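Local coordinates for putative hydrolase (Bacteroides ovatus, PDB 4HBS), which folds as a five-bladed beta-propeller and is probably a hydrolase, perhaps acting on glycosides as relatives in the beta-fructosidase clan do, its substrate being unknown, at residues G32-V37 / L408-A413; R318-F323 / K336-L341. One frame throughout, in Å; residues are numbered along the deposited sequence.

Interaction 1: residues G32-V37 / L408-A413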
loop_
_atom_site.group_PDB
_atom_site.type_symbol
_atom_site.label_atom_id
_atom_site.label_comp_id
_atom_site.label_asym_id
_atom_site.label_seq_id
_atom_site.Cartn_x
_atom_site.Cartn_y
_atom_site.Cartn_z
ATOM N N GLY A 32 -10.667 19.723 8.855
ATOM C CA GLY A 32 -10.473 18.395 9.429
ATOM C C GLY A 32 -9.204 18.259 10.263
ATOM O O GLY A 32 -9.207 17.510 11.252
ATOM N N GLN A 33 -8.108 18.998 9.898
ATOM C CA GLN A 33 -6.848 18.908 10.652
ATOM C C GLN A 33 -6.698 19.957 11.775
ATOM O O GLN A 33 -7.159 21.103 11.670
ATOM C CB GLN A 33 -5.605 18.957 9.748
ATOM C CG GLN A 33 -5.543 20.118 8.768
ATOM C CD GLN A 33 -4.169 20.693 8.604
ATOM O OE1 GLN A 33 -3.278 20.471 9.418
ATOM N NE2 GLN A 33 -3.951 21.435 7.532
ATOM N N TYR A 34 -5.992 19.510 12.848
ATOM C CA TYR A 34 -5.630 20.239 14.073
ATOM C C TYR A 34 -4.564 21.256 13.716
ATOM O O TYR A 34 -3.698 20.954 12.906
ATOM C CB TYR A 34 -5.104 19.203 15.105
ATOM C CG TYR A 34 -4.694 19.699 16.478
ATOM C CD1 TYR A 34 -5.495 20.588 17.190
ATOM C CD2 TYR A 34 -3.610 19.132 17.148
ATOM C CE1 TYR A 34 -5.173 20.969 18.496
ATOM C CE2 TYR A 34 -3.289 19.494 18.455
ATOM C CZ TYR A 34 -4.067 20.413 19.127
ATOM O OH TYR A 34 -3.726 20.744 20.420
ATOM N N TRP A 35 -4.634 22.459 14.270
ATOM C CA TRP A 35 -3.675 23.535 13.958
ATOM C C TRP A 35 -2.179 23.208 14.309
ATOM O O TRP A 35 -1.295 23.793 13.691
ATOM C CB TRP A 35 -4.103 24.847 14.634
ATOM C CG TRP A 35 -4.065 24.826 16.139
ATOM C CD1 TRP A 35 -5.044 24.396 16.988
ATOM C CD2 TRP A 35 -3.015 25.330 16.961
ATOM N NE1 TRP A 35 -4.651 24.575 18.291
ATOM C CE2 TRP A 35 -3.413 25.158 18.303
ATOM C CE3 TRP A 35 -1.752 25.867 16.694
ATOM C CZ2 TRP A 35 -2.605 25.534 19.372
ATOM C CZ3 TRP A 35 -0.953 26.248 17.754
ATOM C CH2 TRP A 35 -1.384 26.093 19.075
ATOM N N LYS A 36 -1.899 22.294 15.267
ATOM C CA LYS A 36 -0.505 21.922 15.597
ATOM C C LYS A 36 0.059 20.853 14.599
ATOM O O LYS A 36 1.262 20.546 14.641
ATOM C CB LYS A 36 -0.387 21.366 17.035
ATOM C CG LYS A 36 -0.765 22.315 18.163
ATOM C CD LYS A 36 -0.353 21.713 19.523
ATOM C CE LYS A 36 -0.537 22.642 20.703
ATOM N NZ LYS A 36 -1.424 22.063 21.746
ATOM N N VAL A 37 -0.809 20.255 13.746
ATOM C CA VAL A 37 -0.398 19.228 12.800
ATOM C C VAL A 37 -0.065 19.903 11.460
ATOM O O VAL A 37 -0.929 20.539 10.871
ATOM C CB VAL A 37 -1.502 18.147 12.677
ATOM C CG1 VAL A 37 -1.202 17.169 11.539
ATOM C CG2 VAL A 37 -1.657 17.394 13.999
ATOM N N LEU A 408 -2.007 15.368 18.198
ATOM C CA LEU A 408 -3.439 15.068 18.268
ATOM C C LEU A 408 -3.920 14.636 19.660
ATOM O O LEU A 408 -5.043 14.993 20.032
ATOM C CB LEU A 408 -3.813 13.990 17.246
ATOM C CG LEU A 408 -3.806 14.419 15.770
ATOM C CD1 LEU A 408 -4.088 13.254 14.893
ATOM C CD2 LEU A 408 -4.818 15.522 15.499
ATOM N N TYR A 409 -3.077 13.927 20.439
ATOM C CA TYR A 409 -3.435 13.470 21.783
ATOM C C TYR A 409 -2.802 14.343 22.906
ATOM O O TYR A 409 -2.712 13.881 24.047
ATOM C CB TYR A 409 -3.029 11.997 21.927
ATOM C CG TYR A 409 -3.725 11.111 20.916
ATOM C CD1 TYR A 409 -5.099 10.912 20.966
ATOM C CD2 TYR A 409 -3.020 10.516 19.879
ATOM C CE1 TYR A 409 -5.753 10.131 20.018
ATOM C CE2 TYR A 409 -3.657 9.699 18.945
ATOM C CZ TYR A 409 -5.030 9.534 18.998
ATOM O OH TYR A 409 -5.659 8.757 18.052
ATOM N N ASP A 410 -2.430 15.624 22.595
ATOM C CA ASP A 410 -1.848 16.581 23.563
ATOM C C ASP A 410 -2.790 16.855 24.701
ATOM O O ASP A 410 -2.435 16.667 25.862
ATOM C CB ASP A 410 -1.547 17.967 22.901
ATOM C CG ASP A 410 -0.179 18.176 22.287
ATOM O OD1 ASP A 410 0.700 17.289 22.459
ATOM O OD2 ASP A 410 0.043 19.261 21.694
ATOM N N ASN A 411 -3.998 17.334 24.358
ATOM C CA ASN A 411 -5.007 17.764 25.327
ATOM C C ASN A 411 -6.037 16.630 25.676
ATOM O O ASN A 411 -7.158 16.930 26.088
ATOM C CB ASN A 411 -5.714 19.040 24.795
ATOM C CG ASN A 411 -4.756 20.100 24.240
ATOM O OD1 ASN A 411 -4.867 20.521 23.086
ATOM N ND2 ASN A 411 -3.784 20.543 25.034
ATOM N N ASP A 412 -5.619 15.346 25.570
ATOM C CA ASP A 412 -6.424 14.174 25.922
ATOM C C ASP A 412 -5.743 13.449 27.074
ATOM O O ASP A 412 -4.512 13.465 27.159
ATOM C CB ASP A 412 -6.555 13.229 24.712
ATOM C CG ASP A 412 -7.372 13.778 23.556
ATOM O OD1 ASP A 412 -7.283 15.001 23.287
ATOM O OD2 ASP A 412 -8.063 12.984 22.894
ATOM N N ALA A 413 -6.516 12.779 27.940
ATOM C CA ALA A 413 -5.939 12.010 29.052
ATOM C C ALA A 413 -5.106 10.822 28.524
ATOM O O ALA A 413 -5.232 10.468 27.345
ATOM C CB ALA A 413 -7.049 11.500 29.953
#

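Interaction 2: residues R318-F323 / K336-L341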
loop_
_atom_site.group_PDB
_atom_site.type_symbol
_atom_site.label_atom_id
_atom_site.label_comp_id
_atom_site.label_asym_id
_atom_site.label_seq_id
_atom_site.Cartn_x
_atom_site.Cartn_y
_atom_site.Cartn_z
ATOM N N ARG A 318 -12.168 11.094 2.315
ATOM C CA ARG A 318 -10.938 11.854 2.190
ATOM C C ARG A 318 -10.339 12.065 3.562
ATOM O O ARG A 318 -9.156 12.382 3.625
ATOM C CB ARG A 318 -11.185 13.198 1.484
ATOM C CG ARG A 318 -11.751 13.043 0.084
ATOM C CD ARG A 318 -11.898 14.351 -0.675
ATOM N NE ARG A 318 -12.904 15.271 -0.102
ATOM C CZ ARG A 318 -12.668 16.487 0.425
ATOM N NH1 ARG A 318 -11.424 16.965 0.504
ATOM N NH2 ARG A 318 -13.675 17.225 0.886
ATOM N N ASP A 319 -11.114 11.883 4.670
ATOM C CA ASP A 319 -10.561 12.029 6.031
ATOM C C ASP A 319 -9.648 10.834 6.388
ATOM O O ASP A 319 -10.092 9.692 6.330
ATOM C CB ASP A 319 -11.676 12.175 7.102
ATOM C CG ASP A 319 -12.431 13.507 7.120
ATOM O OD1 ASP A 319 -12.004 14.446 6.408
ATOM O OD2 ASP A 319 -13.437 13.613 7.869
ATOM N N VAL A 320 -8.366 11.115 6.716
ATOM C CA VAL A 320 -7.384 10.110 7.150
ATOM C C VAL A 320 -7.506 10.036 8.654
ATOM O O VAL A 320 -7.267 11.044 9.318
ATOM C CB VAL A 320 -5.955 10.485 6.706
ATOM C CG1 VAL A 320 -4.929 9.499 7.264
ATOM C CG2 VAL A 320 -5.877 10.563 5.185
ATOM N N LEU A 321 -7.906 8.874 9.194
ATOM C CA LEU A 321 -8.149 8.696 10.626
ATOM C C LEU A 321 -6.963 8.149 11.379
ATOM O O LEU A 321 -6.133 7.449 10.807
ATOM C CB LEU A 321 -9.320 7.734 10.833
ATOM C CG LEU A 321 -10.595 8.076 10.090
ATOM C CD1 LEU A 321 -11.672 7.085 10.425
ATOM C CD2 LEU A 321 -11.046 9.502 10.384
HETATM N N MSE A 322 -6.917 8.429 12.692
HETATM C CA MSE A 322 -5.889 7.908 13.574
HETATM C C MSE A 322 -6.509 7.474 14.894
HETATM O O MSE A 322 -7.342 8.198 15.444
HETATM C CB MSE A 322 -4.778 8.929 13.825
HETATM C CG MSE A 322 -3.584 8.318 14.580
HETATM SE SE MSE A 322 -2.180 9.547 15.020
HETATM C CE MSE A 322 -1.416 9.606 13.388
ATOM N N PHE A 323 -6.078 6.294 15.402
ATOM C CA PHE A 323 -6.490 5.710 16.692
ATOM C C PHE A 323 -5.256 5.325 17.460
ATOM O O PHE A 323 -4.203 5.154 16.849
ATOM C CB PHE A 323 -7.354 4.457 16.497
ATOM C CG PHE A 323 -8.479 4.575 15.508
ATOM C CD1 PHE A 323 -8.235 4.514 14.145
ATOM C CD2 PHE A 323 -9.793 4.686 15.939
ATOM C CE1 PHE A 323 -9.281 4.601 13.227
ATOM C CE2 PHE A 323 -10.838 4.757 15.021
ATOM C CZ PHE A 323 -10.575 4.711 13.669
ATOM N N LYS A 336 -9.243 10.214 15.765
ATOM C CA LYS A 336 -8.910 11.602 15.438
ATOM C C LYS A 336 -8.837 11.727 13.927
ATOM O O LYS A 336 -8.542 10.736 13.266
ATOM C CB LYS A 336 -7.555 12.003 16.055
ATOM C CG LYS A 336 -7.479 11.981 17.577
ATOM C CD LYS A 336 -7.950 13.259 18.172
ATOM C CE LYS A 336 -8.221 13.135 19.639
ATOM N NZ LYS A 336 -8.271 14.467 20.286
ATOM N N THR A 337 -9.095 12.908 13.369
ATOM C CA THR A 337 -8.938 13.115 11.936
ATOM C C THR A 337 -7.560 13.751 11.766
ATOM O O THR A 337 -7.334 14.877 12.222
ATOM C CB THR A 337 -10.093 13.913 11.355
ATOM O OG1 THR A 337 -11.278 13.133 11.508
ATOM C CG2 THR A 337 -9.905 14.218 9.893
ATOM N N LEU A 338 -6.615 12.990 11.183
ATOM C CA LEU A 338 -5.244 13.456 10.962
ATOM C C LEU A 338 -5.268 14.614 9.983
ATOM O O LEU A 338 -4.782 15.703 10.297
ATOM C CB LEU A 338 -4.384 12.303 10.451
ATOM C CG LEU A 338 -2.895 12.524 10.416
ATOM C CD1 LEU A 338 -2.347 12.772 11.798
ATOM C CD2 LEU A 338 -2.192 11.331 9.770
ATOM N N PHE A 339 -5.933 14.413 8.850
ATOM C CA PHE A 339 -6.153 15.447 7.847
ATOM C C PHE A 339 -7.140 14.955 6.780
ATOM O O PHE A 339 -7.497 13.780 6.765
ATOM C CB PHE A 339 -4.835 15.899 7.212
ATOM C CG PHE A 339 -4.237 14.990 6.167
ATOM C CD1 PHE A 339 -3.557 13.836 6.536
ATOM C CD2 PHE A 339 -4.243 15.349 4.822
ATOM C CE1 PHE A 339 -2.947 13.027 5.571
ATOM C CE2 PHE A 339 -3.591 14.564 3.868
ATOM C CZ PHE A 339 -2.949 13.410 4.247
ATOM N N THR A 340 -7.567 15.859 5.903
ATOM C CA THR A 340 -8.508 15.574 4.822
ATOM C C THR A 340 -7.790 15.662 3.497
ATOM O O THR A 340 -7.191 16.689 3.203
ATOM C CB THR A 340 -9.668 16.532 4.885
ATOM O OG1 THR A 340 -10.205 16.493 6.206
ATOM C CG2 THR A 340 -10.748 16.178 3.899
ATOM N N LEU A 341 -7.848 14.600 2.693
ATOM C CA LEU A 341 -7.152 14.555 1.409
ATOM C C LEU A 341 -7.798 15.490 0.415
ATOM O O LEU A 341 -9.001 15.695 0.497
ATOM C CB LEU A 341 -7.130 13.130 0.860
ATOM C CG LEU A 341 -6.243 12.179 1.656
ATOM C CD1 LEU A 341 -6.682 10.733 1.496
ATOM C CD2 LEU A 341 -4.805 12.352 1.271
#

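Interaction 1: residues G32-V37 / L408-A413
Leu408 meets Tyr34 and Val37 through a single methyl group, and this is the apolar part of the junction between two loops. Its CD2 touches both, lying 3.7 Å from Tyr34 CB and 4.0 Å from Val37 CG2. The Tyr34 and Leu408 side chains run alongside each other in antiparallel fashion, whereas those of Val37 and Leu408 are nearly perpendicular. The loop keeps both of its residues in place by a type I turn from Tyr34 to Val37, closed by the Val37 N to Tyr34 O bond of 3.1 Å.

The polar part is a salt bridge, with Lys36 and Asp410 reaching tip to tip. Lys36 NZ stands 3.2 Å from Asp410 OD2, approaching on the anti side of the carboxylate and 16° out of its plane. The same ammonium gives a 3.0 Å hydrogen bond from Lys36 NZ to Tyr34 OH, and a further one to the backbone O of Asn10. Three acceptors thus hold NZ, and the positive charge would probably polarise the phenol. Tyr34 CG is anti to the backbone N (chi1 -178°) and leaves the backbone beside its carbonyl carbon; at the far end of the ring, the bond from Lys36 fixes the position of the hydroxyl. Within its own loop, Trp35 backs the Lys36 chain.

Both segments lie near the two ends of the chain, outside its strands. The first leads into strand 38-42, the second follows strand 399-403, and these strands pair antiparallel in one sheet, where two N-terminal strands join three C-terminal ones, consistent with the ring closure of a propeller. Leu408 also leans on Leu338 of strand 333-340, and Tyr409 packs on strand 319-325.

Interaction 2: residues R318-F323 / K336-L341
Arg318 and Leu341 close one end of an antiparallel beta hairpin, strands 319-325 and 333-340, the third and fourth strands of a four-stranded propeller blade. Two bonds join them: Leu341 N to Arg318 O, and Arg318 NH1 to Leu341 O at 2.7 Å, the latter 16° out of the guanidinium plane. Thr340 CG2 lies over a face of that group, 3.5 Å from Arg318 NH1. An alanine at Arg318 would probably leave Leu341 O without this side-chain donor and Thr340 CG2 without the flat group it rests on.

Asp319 and Thr340 form a non-hydrogen-bonded pair whose side chains lie side by side, and Thr340 OG1 donates to Asp319 OD1 over 2.7 Å, from the anti side and 34° out of the carboxylate plane. Val320 faces a beta bulge: its O accepts from Leu338 N, its N donates to Phe339 O, and two residues thereby stand against one. On the sheet face it shares with Phe339, Val320 CG2 makes a CH-pi contact, 4.3 Å from the Phe339 ring centroid and 27° off the normal. Val320 CG2 also reaches Leu341 CD1 at 3.8 Å.

Leu321 resumes the regular register opposite Thr337. Met322, a selenomethionine, pairs with Lys336 by two backbone bonds, while its CE comes within 3.7 Å of Leu338 CD1.

Interactions 1 and 2 have centres 12 Å apart, on the same side of the chain's centre. Along the sequence, interaction 2 is nested inside the long loop that interaction 1 closes between residues near the two chain ends. Interaction 2 is inside one blade, the sheet of strands 298-303, 306-312, 319-325 and 333-340, whereas interaction 1 is in loops attached to the neighbouring sheet, which combines strands from the N-terminal and C-terminal regions. They touch directly: Lys336 NZ forms a salt bridge with Asp412 OD2 (3.0 Å) and a weak hydrogen bond to Leu408 O. The loops next to the probable ring closure thus also contact the outermost strand of the adjoining blade.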